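Local coordinates for protein agmatine ureohydrolase (Thermoplasma volcanium GSS1, PDB 3PZL) that probably hydrolyses agmatine to putrescine and urea, as a two-manganese member of the arginase family, at residues 23-28 with 288-293. Residues are numbered along the deposited sequence; the frame is centred on the assembly and turned at random.
Sequences KKIADA and KLLQVF
Ile25 and Leu290 meet tip to tip, CD1 of the isoleucine lying 3.7 Å from CD2 of the leucine, and this methyl pair is the close-packed part of a small, buried contact. Each side chain has to reach, because the CA atoms of Ile25 and Leu290 are 10.8 Å apart. In Ile25 the CG1 branch stands anti to the carbonyl carbon (chi1 -69°) and is extended onward, carrying CD1 out to the helix; its side chain also touches Arg62 and Tyr65 of helix 57-65. A branched aliphatic chain suits a place where it must fill space between two helices without asking for a polar partner, and Leu290 answers it with an apolar methyl at the end of its own branched chain.

The protein has the arginase-type alpha/beta fold, a parallel sheet flanked by helices. Here the loop that precedes strand 37-42 comes against the long C-terminal helix 281-303, well away from the manganese pair. A type I turn from Ile25 to Ala28, closed by Ala28 N to Ile25 O (2.8 Å), sends Asp27 towards the same helix.

That second meeting is looser: Asp27 OD2 and Gln291 NE2 stay 4.3 Å apart and are not hydrogen-bonded. Tyr65 bridges them, its hydroxyl hydrogen-bonding to both atoms, while Gln291 NE2 also binds Glu69 O; a carboxylate suits Asp27's place because its second oxygen, OD1, can take Ser70 OG. The amide of Gln291 can donate and accept at once: its OE1 takes a hydrogen bond from Lys288 NZ at 3.1 Å, the C=O...N angle being 170°, and that ammonium also pairs with Glu72. Towards the partly exposed side of the loop, Lys24, extended beyond CG, runs alongside its own segment, and its NZ donates to Ala28 O (2.8 Å) in the carbonyl plane.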
loop_
_atom_site.group_PDB
_atom_site.type_symbol
_atom_site.label_atom_id
_atom_site.label_comp_id
_atom_site.label_asym_id
_atom_site.label_seq_id
_atom_site.Cartn_x
_atom_site.Cartn_y
_atom_site.Cartn_z
ATOM N N LYS B 23 23.519 0.173 -11.285
ATOM C CA LYS B 23 23.168 -0.233 -9.935
ATOM C C LYS B 23 23.787 -1.580 -9.599
ATOM O O LYS B 23 23.743 -2.512 -10.402
ATOM C CB LYS B 23 21.636 -0.320 -9.824
ATOM C CG LYS B 23 21.069 -0.625 -8.465
ATOM C CD LYS B 23 19.564 -0.753 -8.553
ATOM C CE LYS B 23 18.891 -0.995 -7.229
ATOM N NZ LYS B 23 17.433 -1.294 -7.358
ATOM N N LYS B 24 24.363 -1.669 -8.407
ATOM C CA LYS B 24 24.834 -2.958 -7.872
ATOM C C LYS B 24 25.040 -2.975 -6.341
ATOM O O LYS B 24 24.737 -2.028 -5.646
ATOM C CB LYS B 24 26.109 -3.386 -8.575
ATOM C CG LYS B 24 27.270 -2.406 -8.380
ATOM C CD LYS B 24 28.581 -3.027 -8.854
ATOM C CE LYS B 24 29.734 -2.031 -8.696
ATOM N NZ LYS B 24 31.051 -2.651 -9.188
ATOM N N ILE B 25 25.543 -4.074 -5.821
ATOM C CA ILE B 25 25.861 -4.126 -4.414
ATOM C C ILE B 25 27.029 -3.197 -4.108
ATOM O O ILE B 25 28.121 -3.339 -4.658
ATOM C CB ILE B 25 26.159 -5.549 -3.980
ATOM C CG1 ILE B 25 24.855 -6.347 -4.046
ATOM C CG2 ILE B 25 26.776 -5.533 -2.561
ATOM C CD1 ILE B 25 24.884 -7.682 -3.318
ATOM N N ALA B 26 26.799 -2.256 -3.213
ATOM C CA ALA B 26 27.717 -1.143 -3.063
ATOM C C ALA B 26 29.144 -1.570 -2.776
ATOM O O ALA B 26 30.077 -0.868 -3.127
ATOM C CB ALA B 26 27.215 -0.193 -2.001
ATOM N N ASP B 27 29.314 -2.726 -2.150
ATOM C CA ASP B 27 30.642 -3.172 -1.756
ATOM C C ASP B 27 31.242 -4.096 -2.788
ATOM O O ASP B 27 32.441 -4.378 -2.755
ATOM C CB ASP B 27 30.645 -3.771 -0.335
ATOM C CG ASP B 27 30.194 -2.742 0.759
ATOM O OD1 ASP B 27 30.354 -1.509 0.546
ATOM O OD2 ASP B 27 29.676 -3.162 1.830
ATOM N N ALA B 28 30.426 -4.559 -3.724
ATOM C CA ALA B 28 30.934 -5.416 -4.800
ATOM C C ALA B 28 31.807 -4.607 -5.755
ATOM O O ALA B 28 31.391 -4.278 -6.875
ATOM C CB ALA B 28 29.813 -6.066 -5.537
ATOM N N LYS B 288 21.297 -8.200 4.953
ATOM C CA LYS B 288 22.063 -8.383 6.175
ATOM C C LYS B 288 22.611 -9.824 6.296
ATOM O O LYS B 288 23.772 -10.057 6.582
ATOM C CB LYS B 288 21.187 -8.021 7.371
ATOM C CG LYS B 288 21.911 -7.837 8.629
ATOM C CD LYS B 288 22.960 -6.741 8.463
ATOM C CE LYS B 288 24.097 -6.973 9.412
ATOM N NZ LYS B 288 24.909 -5.724 9.540
ATOM N N LEU B 289 21.760 -10.797 6.027
ATOM C CA LEU B 289 22.169 -12.205 5.981
ATOM C C LEU B 289 23.330 -12.466 5.023
ATOM O O LEU B 289 24.144 -13.355 5.252
ATOM C CB LEU B 289 20.981 -13.081 5.604
ATOM C CG LEU B 289 19.972 -13.328 6.729
ATOM C CD1 LEU B 289 18.805 -14.113 6.154
ATOM C CD2 LEU B 289 20.595 -14.042 7.949
ATOM N N LEU B 290 23.419 -11.684 3.953
ATOM C CA LEU B 290 24.523 -11.843 3.005
ATOM C C LEU B 290 25.795 -11.216 3.564
ATOM O O LEU B 290 26.884 -11.686 3.290
ATOM C CB LEU B 290 24.152 -11.226 1.647
ATOM C CG LEU B 290 25.268 -10.672 0.782
ATOM C CD1 LEU B 290 25.992 -11.836 0.188
ATOM C CD2 LEU B 290 24.665 -9.799 -0.280
ATOM N N GLN B 291 25.652 -10.148 4.338
ATOM C CA GLN B 291 26.800 -9.546 4.974
ATOM C C GLN B 291 27.336 -10.525 5.981
ATOM O O GLN B 291 28.543 -10.768 6.049
ATOM C CB GLN B 291 26.423 -8.252 5.690
ATOM C CG GLN B 291 26.298 -7.053 4.783
ATOM C CD GLN B 291 26.485 -5.752 5.532
ATOM O OE1 GLN B 291 26.032 -5.585 6.683
ATOM N NE2 GLN B 291 27.163 -4.813 4.885
ATOM N N VAL B 292 26.420 -11.105 6.751
ATOM C CA VAL B 292 26.774 -12.033 7.806
ATOM C C VAL B 292 27.559 -13.245 7.284
ATOM O O VAL B 292 28.514 -13.695 7.913
ATOM C CB VAL B 292 25.516 -12.466 8.593
ATOM C CG1 VAL B 292 25.728 -13.784 9.332
ATOM C CG2 VAL B 292 25.137 -11.400 9.551
ATOM N N PHE B 293 27.162 -13.783 6.146
ATOM C CA PHE B 293 27.889 -14.897 5.591
ATOM C C PHE B 293 29.323 -14.524 5.249
ATOM O O PHE B 293 30.265 -15.193 5.693
ATOM C CB PHE B 293 27.190 -15.410 4.360
ATOM C CG PHE B 293 27.976 -16.408 3.607
ATOM C CD1 PHE B 293 27.869 -17.749 3.901
ATOM C CD2 PHE B 293 28.822 -16.020 2.602
ATOM C CE1 PHE B 293 28.581 -18.686 3.180
ATOM C CE2 PHE B 293 29.549 -16.959 1.890
ATOM C CZ PHE B 293 29.419 -18.288 2.169
#